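Cow rumen GH26 endo-mannanase (Metagenome, PDB 6UEH) probably hydrolyses internal beta-1,4-mannosidic linkages in mannans such as galactomannan, as a family 26 endo-mannanase with an accessory CBM6-type domain. Local coordinates at residues A[289-293]-A[348-354]; A[386-390]-A[403-407]; A[423-429]-A[445-451]. The contacts are given in a common frame with arbitrary orientation. Residue numbers count along the deposited sequence, not the author numbering.

How the contacts relate
All three contacts belong to the GH26 (beta/alpha)8 barrel and follow one another along the chain. Contact 1 joins a helix of the outer layer to the end of the next one and the turn that follows it; it is apolar, with no hydrogen bond across it, and mostly buried although its centre lies about 27 Å from the chain centre. The centres of contacts 2 and 3 lie about 11 and 7 Å from it. They touch through neighbouring strands 382-387 and 423-429, where Lys387 N lies 2.7 Å from Glu428 O. Contact 2 is a small polar, water-bridged loop closure, whereas contact 3 buries 758 Å² through backbone pairing and aromatic packing. Contact 1 stays about 14 Å or more from both (nearest atoms).

Contact 1. Residues A[289-293]-A[348-354]; sequences IKMLA and LTNEYDL
Residues 289-293 form one regular turn within helix 280-301, with Ala293 N bonded to Ile289 O at 2.8 Å. Residues 348-351 end helix 334-351 in a wider pi-type turn; Asp353 then takes positive phi (54°/39°), and the chain folds back so that Leu354 N reaches Leu348 O at 2.8 Å. The closest CA approach is Ala293 to Leu348, 6.7 Å. The CA-to-CB bond of Ala293 points toward residues 348-354, its CB 3.7 Å from the Tyr352 ring centroid and 17° off the normal, a CH-pi contact over the face. That same CB meets Leu348 CD2 (4.0 Å) and Leu354 CD1 (3.9 Å). Tyr352 takes chi1 m, setting its OH 3.3 Å from Lys290 CB. Ile289 CG2 packs on Leu348 CD2 at 3.8 Å, and Leu292 CD2 on Leu348 CD1 at 4.2 Å. Leu348 and Leu292 also touch Phe308 of strand 306-309, placing the contact where two outer barrel helices meet the sheet. With no hydrogen bond between the segments, the contact rests on apolar packing and the CH-pi contact, burying 283 Å² in total.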
loop_
_atom_site.group_PDB
_atom_site.type_symbol
_atom_site.label_atom_id
_atom_site.label_comp_id
_atom_site.label_asym_id
_atom_site.label_seq_id
_atom_site.Cartn_x
_atom_site.Cartn_y
_atom_site.Cartn_z
ATOM N N ILE A 289 -10.744 20.259 -12.656
ATOM C CA ILE A 289 -10.396 19.186 -13.581
ATOM C C ILE A 289 -9.893 19.762 -14.906
ATOM O O ILE A 289 -8.931 19.256 -15.486
ATOM C CB ILE A 289 -11.596 18.253 -13.834
ATOM C CG1 ILE A 289 -11.935 17.472 -12.564
ATOM C CG2 ILE A 289 -11.305 17.281 -14.969
ATOM C CD1 ILE A 289 -13.207 16.656 -12.677
ATOM N N LYS A 290 -10.541 20.830 -15.363
ATOM C CA LYS A 290 -10.159 21.501 -16.605
ATOM C C LYS A 290 -8.723 22.015 -16.544
ATOM O O LYS A 290 -7.948 21.831 -17.485
ATOM C CB LYS A 290 -11.115 22.661 -16.904
ATOM C CG LYS A 290 -10.802 23.419 -18.195
ATOM C CD LYS A 290 -11.677 24.660 -18.348
ATOM C CE LYS A 290 -11.398 25.667 -17.238
ATOM N NZ LYS A 290 -12.148 26.948 -17.412
ATOM N N MET A 291 -8.372 22.657 -15.435
ATOM C CA MET A 291 -7.036 23.224 -15.279
ATOM C C MET A 291 -5.989 22.125 -15.139
ATOM O O MET A 291 -4.865 22.260 -15.629
ATOM C CB MET A 291 -6.990 24.166 -14.076
ATOM C CG MET A 291 -7.915 25.362 -14.222
ATOM S SD MET A 291 -7.605 26.663 -13.016
ATOM C CE MET A 291 -8.823 27.872 -13.523
ATOM N N LEU A 292 -6.367 21.035 -14.479
ATOM C CA LEU A 292 -5.514 19.857 -14.401
ATOM C C LEU A 292 -5.293 19.245 -15.781
ATOM O O LEU A 292 -4.158 18.963 -16.172
ATOM C CB LEU A 292 -6.121 18.810 -13.466
ATOM C CG LEU A 292 -5.434 17.442 -13.495
ATOM C CD1 LEU A 292 -4.085 17.492 -12.780
ATOM C CD2 LEU A 292 -6.336 16.366 -12.901
ATOM N N ALA A 293 -6.387 19.041 -16.514
ATOM C CA ALA A 293 -6.329 18.399 -17.826
ATOM C C ALA A 293 -5.471 19.202 -18.792
ATOM O O ALA A 293 -4.794 18.638 -19.655
ATOM C CB ALA A 293 -7.728 18.215 -18.391
ATOM N N LEU A 348 -11.376 12.680 -17.726
ATOM C CA LEU A 348 -10.044 12.848 -18.305
ATOM C C LEU A 348 -9.848 12.019 -19.572
ATOM O O LEU A 348 -9.264 12.500 -20.545
ATOM C CB LEU A 348 -8.959 12.488 -17.283
ATOM C CG LEU A 348 -8.771 13.433 -16.090
ATOM C CD1 LEU A 348 -7.476 13.113 -15.351
ATOM C CD2 LEU A 348 -8.792 14.893 -16.530
ATOM N N THR A 349 -10.334 10.780 -19.565
ATOM C CA THR A 349 -10.101 9.879 -20.692
ATOM C C THR A 349 -11.055 10.130 -21.855
ATOM O O THR A 349 -10.660 10.033 -23.015
ATOM C CB THR A 349 -10.214 8.392 -20.276
ATOM O OG1 THR A 349 -11.530 8.120 -19.776
ATOM C CG2 THR A 349 -9.179 8.052 -19.210
ATOM N N ASN A 350 -12.308 10.454 -21.555
ATOM C CA ASN A 350 -13.301 10.635 -22.607
ATOM C C ASN A 350 -13.424 12.082 -23.074
ATOM O O ASN A 350 -13.217 12.378 -24.250
ATOM C CB ASN A 350 -14.665 10.122 -22.144
ATOM C CG ASN A 350 -14.673 8.623 -21.913
ATOM O OD1 ASN A 350 -14.095 7.865 -22.689
ATOM N ND2 ASN A 350 -15.325 8.189 -20.840
ATOM N N GLU A 351 -13.758 12.979 -22.154
ATOM C CA GLU A 351 -13.999 14.372 -22.512
ATOM C C GLU A 351 -12.709 15.102 -22.889
ATOM O O GLU A 351 -12.702 15.925 -23.806
ATOM C CB GLU A 351 -14.703 15.100 -21.364
ATOM C CG GLU A 351 -15.040 16.551 -21.662
ATOM C CD GLU A 351 -16.224 17.049 -20.856
ATOM O OE1 GLU A 351 -17.345 16.538 -21.072
ATOM O OE2 GLU A 351 -16.034 17.947 -20.007
ATOM N N TYR A 352 -11.617 14.796 -22.195
ATOM C CA TYR A 352 -10.351 15.477 -22.450
ATOM C C TYR A 352 -9.375 14.626 -23.260
ATOM O O TYR A 352 -8.272 15.073 -23.574
ATOM C CB TYR A 352 -9.710 15.910 -21.132
ATOM C CG TYR A 352 -10.435 17.063 -20.478
ATOM C CD1 TYR A 352 -10.262 18.363 -20.935
ATOM C CD2 TYR A 352 -11.305 16.852 -19.416
ATOM C CE1 TYR A 352 -10.929 19.424 -20.347
ATOM C CE2 TYR A 352 -11.977 17.908 -18.821
ATOM C CZ TYR A 352 -11.784 19.190 -19.290
ATOM O OH TYR A 352 -12.448 20.244 -18.702
ATOM N N ASP A 353 -9.795 13.407 -23.592
ATOM C CA ASP A 353 -9.038 12.514 -24.471
ATOM C C ASP A 353 -7.603 12.290 -23.987
ATOM O O ASP A 353 -6.667 12.227 -24.786
ATOM C CB ASP A 353 -9.033 13.066 -25.902
ATOM C CG ASP A 353 -8.797 11.987 -26.946
ATOM O OD1 ASP A 353 -9.122 10.811 -26.675
ATOM O OD2 ASP A 353 -8.294 12.317 -28.041
ATOM N N LEU A 354 -7.440 12.168 -22.675
ATOM C CA LEU A 354 -6.132 11.906 -22.083
ATOM C C LEU A 354 -5.931 10.410 -21.855
ATOM O O LEU A 354 -6.746 9.757 -21.207
ATOM C CB LEU A 354 -5.985 12.675 -20.770
ATOM C CG LEU A 354 -5.906 14.196 -20.916
ATOM C CD1 LEU A 354 -6.148 14.888 -19.584
ATOM C CD2 LEU A 354 -4.551 14.591 -21.480
#

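Contact 2. Residues A[386-390]-A[403-407]; sequences DKYNT and NLDAE
Two hydrogen bonds centred on Asn389 join the segments: Asn403 ND2 donates to Asn389 O at 2.7 Å (171°), and Asn389 ND2 donates to Glu407 OE2 at 2.9 Å (164°). They close the long beta-alpha loop of a (beta/alpha)8 barrel, connecting strand 382-387 to helix 408-417. Asn389 (chi1 p) points toward the other segment, and its OD1 accepts from Lys387 NZ at 2.9 Å; that ammonium also bonds to Ser431 O. Water 1 fills the space between the segments, accepting from Asn389 ND2 (3.0 Å) and weakly from Lys387 NZ (3.2 Å), while donating to Asn403 O (2.7 Å) and Asp405 O (2.6 Å). Residues 403-407 have no regular secondary structure. Their path includes two consecutive Asx turns, Asn403 OD1 accepting from Asp405 N (3.0 Å) and Asp405 OD1 from Glu407 N (2.8 Å). Glu407, with phi/psi 49°/43°, occupies the N-cap position of helix 408-417. In register, the CA atoms of Thr390 and Asn403 are 5.6 Å apart, those of Lys387 and Glu407 8.7 Å. Packing is sparse: Thr390 CG2 lies 4.2 Å from Asn403 CB, and Lys387 CD meets Glu407 CG at 3.8 Å.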
loop_
_atom_site.group_PDB
_atom_site.type_symbol
_atom_site.label_atom_id
_atom_site.label_comp_id
_atom_site.label_asym_id
_atom_site.label_seq_id
_atom_site.Cartn_x
_atom_site.Cartn_y
_atom_site.Cartn_z
ATOM N N ASP A 386 0.570 4.356 1.287
ATOM C CA ASP A 386 1.329 5.424 1.919
ATOM C C ASP A 386 1.683 5.025 3.345
ATOM O O ASP A 386 0.832 5.026 4.236
ATOM C CB ASP A 386 0.541 6.733 1.883
ATOM C CG ASP A 386 0.426 7.295 0.478
ATOM O OD1 ASP A 386 0.748 6.570 -0.489
ATOM O OD2 ASP A 386 0.020 8.461 0.333
ATOM N N LYS A 387 2.950 4.673 3.544
ATOM C CA LYS A 387 3.403 4.064 4.789
ATOM C C LYS A 387 4.131 5.043 5.697
ATOM O O LYS A 387 5.320 5.310 5.515
ATOM C CB LYS A 387 4.316 2.875 4.491
ATOM C CG LYS A 387 4.830 2.165 5.736
ATOM C CD LYS A 387 6.105 1.398 5.445
ATOM C CE LYS A 387 7.225 2.340 5.033
ATOM N NZ LYS A 387 7.534 3.334 6.104
ATOM N N TYR A 388 3.419 5.570 6.684
ATOM C CA TYR A 388 4.034 6.425 7.687
ATOM C C TYR A 388 3.979 5.727 9.038
ATOM O O TYR A 388 2.974 5.797 9.740
ATOM C CB TYR A 388 3.338 7.784 7.738
ATOM C CG TYR A 388 3.576 8.626 6.503
ATOM C CD1 TYR A 388 4.686 9.457 6.414
ATOM C CD2 TYR A 388 2.697 8.588 5.428
ATOM C CE1 TYR A 388 4.913 10.231 5.292
ATOM C CE2 TYR A 388 2.917 9.362 4.297
ATOM C CZ TYR A 388 4.030 10.179 4.235
ATOM O OH TYR A 388 4.261 10.955 3.119
ATOM N N ASN A 389 5.061 5.038 9.389
ATOM C CA ASN A 389 5.064 4.213 10.588
ATOM C C ASN A 389 6.194 4.527 11.563
ATOM O O ASN A 389 6.620 3.655 12.317
ATOM C CB ASN A 389 5.121 2.728 10.202
ATOM C CG ASN A 389 6.303 2.394 9.303
ATOM O OD1 ASN A 389 7.117 3.256 8.971
ATOM N ND2 ASN A 389 6.402 1.130 8.911
ATOM N N THR A 390 6.678 5.767 11.559
ATOM C CA THR A 390 7.706 6.163 12.519
ATOM C C THR A 390 7.090 6.763 13.775
ATOM O O THR A 390 7.734 6.832 14.819
ATOM C CB THR A 390 8.696 7.181 11.924
ATOM O OG1 THR A 390 7.981 8.336 11.464
ATOM C CG2 THR A 390 9.465 6.563 10.768
ATOM N N ASN A 403 11.990 3.353 10.919
ATOM C CA ASN A 403 11.259 2.099 10.962
ATOM C C ASN A 403 11.603 1.293 9.714
ATOM O O ASN A 403 11.116 1.590 8.626
ATOM C CB ASN A 403 9.750 2.352 11.053
ATOM C CG ASN A 403 8.954 1.081 11.299
ATOM O OD1 ASN A 403 9.411 -0.021 10.998
ATOM N ND2 ASN A 403 7.755 1.230 11.853
ATOM N N LEU A 404 12.441 0.274 9.877
ATOM C CA LEU A 404 12.940 -0.494 8.739
ATOM C C LEU A 404 12.045 -1.681 8.367
ATOM O O LEU A 404 12.403 -2.484 7.505
ATOM C CB LEU A 404 14.360 -0.984 9.031
ATOM C CG LEU A 404 15.392 0.123 9.264
ATOM C CD1 LEU A 404 16.770 -0.472 9.516
ATOM C CD2 LEU A 404 15.430 1.081 8.082
ATOM N N ASP A 405 10.887 -1.776 9.017
ATOM C CA ASP A 405 9.931 -2.860 8.787
ATOM C C ASP A 405 9.463 -2.899 7.334
ATOM O O ASP A 405 9.135 -1.868 6.750
ATOM C CB ASP A 405 8.724 -2.703 9.724
ATOM C CG ASP A 405 7.929 -3.987 9.894
ATOM O OD1 ASP A 405 7.775 -4.750 8.918
ATOM O OD2 ASP A 405 7.443 -4.227 11.022
ATOM N N ALA A 406 9.430 -4.095 6.754
ATOM C CA ALA A 406 9.004 -4.252 5.366
ATOM C C ALA A 406 7.483 -4.180 5.229
ATOM O O ALA A 406 6.962 -4.050 4.120
ATOM C CB ALA A 406 9.523 -5.565 4.799
ATOM N N GLU A 407 6.787 -4.261 6.363
ATOM C CA GLU A 407 5.321 -4.279 6.412
ATOM C C GLU A 407 4.745 -5.295 5.427
ATOM O O GLU A 407 3.774 -5.023 4.725
ATOM C CB GLU A 407 4.747 -2.884 6.137
ATOM C CG GLU A 407 5.143 -1.815 7.160
ATOM C CD GLU A 407 4.424 -1.956 8.500
ATOM O OE1 GLU A 407 3.665 -2.933 8.691
ATOM O OE2 GLU A 407 4.619 -1.080 9.369
HETATM O O HOH W 1 8.965 0.701 7.319
#

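Contact 3. Residues A[423-429]-A[445-451]; sequences MISLAEN and WLYFCPW
Leu426 lies over the indole face of Trp445: its CD2 is 3.5 Å from the six-membered ring centroid, 6° off the normal, a CH-pi contact. Leu426 (chi1 m) points toward residues 445-451, which run 35° from the direction of 423-429 end to end. Their register is parallel: Leu446 N donates to Ile424 O (2.7 Å) and Leu426 N to Tyr447 O (2.9 Å). The chain turns a corner at Glu428, after which Asn429 bridges Pro450: Trp451 N bonds to Asn429 O (3.3 Å), Asn429 N weakly to Cys449 O (3.1 Å), and Asn429 OD1 accepts from Cys449 N (3.0 Å). Ser425 CB sits over the Tyr447 ring, and water 2 links Ala427 O (2.9 Å) with Tyr447 OH (2.6 Å), which also bonds to Glu360. Glu428 OE1 lies over the Trp451 ring, while its carboxylate bonds to Arg309 and Tyr388 and approaches a bound acetate. This end of the seventh barrel strand is where clan GH-A enzymes place their nucleophile, a role probable for Glu428. Residues 445-451 fill the eighth-strand position: Leu446 also pairs with Ile170 of strand 169-174, strand 382-387 flanks 423-429, and helix 408-417 packs against Ile424 and Trp445.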
loop_
_atom_site.group_PDB
_atom_site.type_symbol
_atom_site.label_atom_id
_atom_site.label_comp_id
_atom_site.label_asym_id
_atom_site.label_seq_id
_atom_site.Cartn_x
_atom_site.Cartn_y
_atom_site.Cartn_z
ATOM N N MET A 423 -0.226 -4.171 -9.694
ATOM C CA MET A 423 1.035 -4.006 -8.982
ATOM C C MET A 423 0.834 -3.117 -7.762
ATOM O O MET A 423 -0.029 -2.238 -7.759
ATOM C CB MET A 423 2.105 -3.416 -9.901
ATOM C CG MET A 423 2.560 -4.357 -10.999
ATOM S SD MET A 423 3.804 -3.610 -12.063
ATOM C CE MET A 423 2.855 -2.298 -12.830
ATOM N N ILE A 424 1.631 -3.357 -6.726
ATOM C CA ILE A 424 1.503 -2.622 -5.473
ATOM C C ILE A 424 2.802 -1.920 -5.113
ATOM O O ILE A 424 3.881 -2.501 -5.236
ATOM C CB ILE A 424 1.101 -3.554 -4.331
ATOM C CG1 ILE A 424 -0.131 -4.352 -4.741
ATOM C CG2 ILE A 424 0.836 -2.767 -3.051
ATOM C CD1 ILE A 424 -0.641 -5.185 -3.663
ATOM N N SER A 425 2.692 -0.676 -4.661
ATOM C CA SER A 425 3.872 0.120 -4.350
ATOM C C SER A 425 3.755 0.893 -3.039
ATOM O O SER A 425 2.675 1.005 -2.461
ATOM C CB SER A 425 4.142 1.102 -5.483
ATOM O OG SER A 425 3.106 2.067 -5.554
ATOM N N LEU A 426 4.884 1.421 -2.579
ATOM C CA LEU A 426 4.894 2.391 -1.494
ATOM C C LEU A 426 4.887 3.785 -2.109
ATOM O O LEU A 426 5.941 4.371 -2.356
ATOM C CB LEU A 426 6.114 2.199 -0.590
ATOM C CG LEU A 426 6.141 0.923 0.254
ATOM C CD1 LEU A 426 7.479 0.771 0.964
ATOM C CD2 LEU A 426 4.993 0.922 1.255
ATOM N N ALA A 427 3.688 4.298 -2.379
ATOM C CA ALA A 427 3.525 5.577 -3.067
ATOM C C ALA A 427 4.072 6.738 -2.245
ATOM O O ALA A 427 4.550 7.729 -2.798
ATOM C CB ALA A 427 2.058 5.811 -3.401
ATOM N N GLU A 428 3.971 6.614 -0.924
ATOM C CA GLU A 428 4.564 7.568 0.011
ATOM C C GLU A 428 5.080 6.832 1.237
ATOM O O GLU A 428 4.547 5.785 1.608
ATOM C CB GLU A 428 3.559 8.633 0.463
ATOM C CG GLU A 428 3.009 9.536 -0.620
ATOM C CD GLU A 428 2.125 10.632 -0.052
ATOM O OE1 GLU A 428 2.221 10.900 1.164
ATOM O OE2 GLU A 428 1.333 11.221 -0.815
ATOM N N ASN A 429 6.106 7.385 1.875
ATOM C CA ASN A 429 6.560 6.860 3.155
ATOM C C ASN A 429 7.394 7.869 3.932
ATOM O O ASN A 429 7.861 8.867 3.377
ATOM C CB ASN A 429 7.362 5.563 2.967
ATOM C CG ASN A 429 8.423 5.672 1.879
ATOM O OD1 ASN A 429 8.242 5.176 0.763
ATOM N ND2 ASN A 429 9.539 6.315 2.202
ATOM N N TRP A 445 7.023 -4.645 -2.913
ATOM C CA TRP A 445 6.625 -3.276 -3.246
ATOM C C TRP A 445 7.319 -2.828 -4.527
ATOM O O TRP A 445 8.540 -2.943 -4.641
ATOM C CB TRP A 445 6.974 -2.301 -2.118
ATOM C CG TRP A 445 6.419 -2.644 -0.764
ATOM C CD1 TRP A 445 7.091 -3.228 0.270
ATOM C CD2 TRP A 445 5.090 -2.395 -0.289
ATOM N NE1 TRP A 445 6.259 -3.367 1.357
ATOM C CE2 TRP A 445 5.024 -2.862 1.039
ATOM C CE3 TRP A 445 3.946 -1.826 -0.860
ATOM C CZ2 TRP A 445 3.862 -2.782 1.805
ATOM C CZ3 TRP A 445 2.793 -1.743 -0.098
ATOM C CH2 TRP A 445 2.760 -2.220 1.220
ATOM N N LEU A 446 6.544 -2.332 -5.488
ATOM C CA LEU A 446 7.086 -1.946 -6.793
ATOM C C LEU A 446 8.102 -0.813 -6.693
ATOM O O LEU A 446 9.147 -0.851 -7.343
ATOM C CB LEU A 446 5.957 -1.533 -7.741
ATOM C CG LEU A 446 6.397 -0.941 -9.083
ATOM C CD1 LEU A 446 7.241 -1.941 -9.873
ATOM C CD2 LEU A 446 5.190 -0.490 -9.893
ATOM N N TYR A 447 7.783 0.203 -5.897
ATOM C CA TYR A 447 8.718 1.299 -5.668
ATOM C C TYR A 447 8.519 1.921 -4.288
ATOM O O TYR A 447 7.545 1.616 -3.597
ATOM C CB TYR A 447 8.595 2.362 -6.774
ATOM C CG TYR A 447 7.345 3.235 -6.772
ATOM C CD1 TYR A 447 7.293 4.415 -6.035
ATOM C CD2 TYR A 447 6.243 2.909 -7.553
ATOM C CE1 TYR A 447 6.166 5.227 -6.050
ATOM C CE2 TYR A 447 5.111 3.717 -7.577
ATOM C CZ TYR A 447 5.078 4.873 -6.823
ATOM O OH TYR A 447 3.956 5.679 -6.846
ATOM N N PHE A 448 9.464 2.764 -3.879
ATOM C CA PHE A 448 9.316 3.539 -2.650
ATOM C C PHE A 448 9.464 5.020 -2.964
ATOM O O PHE A 448 9.995 5.386 -4.011
ATOM C CB PHE A 448 10.329 3.106 -1.577
ATOM C CG PHE A 448 11.781 3.280 -1.970
ATOM C CD1 PHE A 448 12.385 4.529 -1.944
ATOM C CD2 PHE A 448 12.553 2.180 -2.313
ATOM C CE1 PHE A 448 13.719 4.683 -2.289
ATOM C CE2 PHE A 448 13.887 2.324 -2.652
ATOM C CZ PHE A 448 14.471 3.576 -2.638
ATOM N N CYS A 449 8.999 5.868 -2.052
ATOM C CA CYS A 449 9.019 7.304 -2.286
ATOM C C CYS A 449 8.818 8.090 -0.996
ATOM O O CYS A 449 7.684 8.315 -0.575
ATOM C CB CYS A 449 7.942 7.688 -3.304
ATOM S SG CYS A 449 7.982 9.418 -3.827
ATOM N N PRO A 450 9.922 8.507 -0.362
ATOM C CA PRO A 450 9.813 9.394 0.798
ATOM C C PRO A 450 9.183 10.726 0.403
ATOM O O PRO A 450 9.348 11.166 -0.736
ATOM C CB PRO A 450 11.268 9.587 1.239
ATOM C CG PRO A 450 12.013 8.430 0.644
ATOM C CD PRO A 450 11.318 8.136 -0.648
ATOM N N TRP A 451 8.464 11.353 1.327
ATOM C CA TRP A 451 7.928 12.685 1.087
ATOM C C TRP A 451 9.093 13.673 1.102
ATOM O O TRP A 451 10.226 13.290 1.405
ATOM C CB TRP A 451 6.870 13.036 2.138
ATOM C CG TRP A 451 5.876 14.076 1.700
ATOM C CD1 TRP A 451 5.628 15.276 2.301
ATOM C CD2 TRP A 451 4.995 14.005 0.569
ATOM N NE1 TRP A 451 4.648 15.955 1.617
ATOM C CE2 TRP A 451 4.246 15.198 0.549
ATOM C CE3 TRP A 451 4.770 13.051 -0.428
ATOM C CZ2 TRP A 451 3.288 15.462 -0.431
ATOM C CZ3 TRP A 451 3.819 13.318 -1.401
ATOM C CH2 TRP A 451 3.090 14.511 -1.393
HETATM O O HOH W 2 4.121 7.956 -5.650
#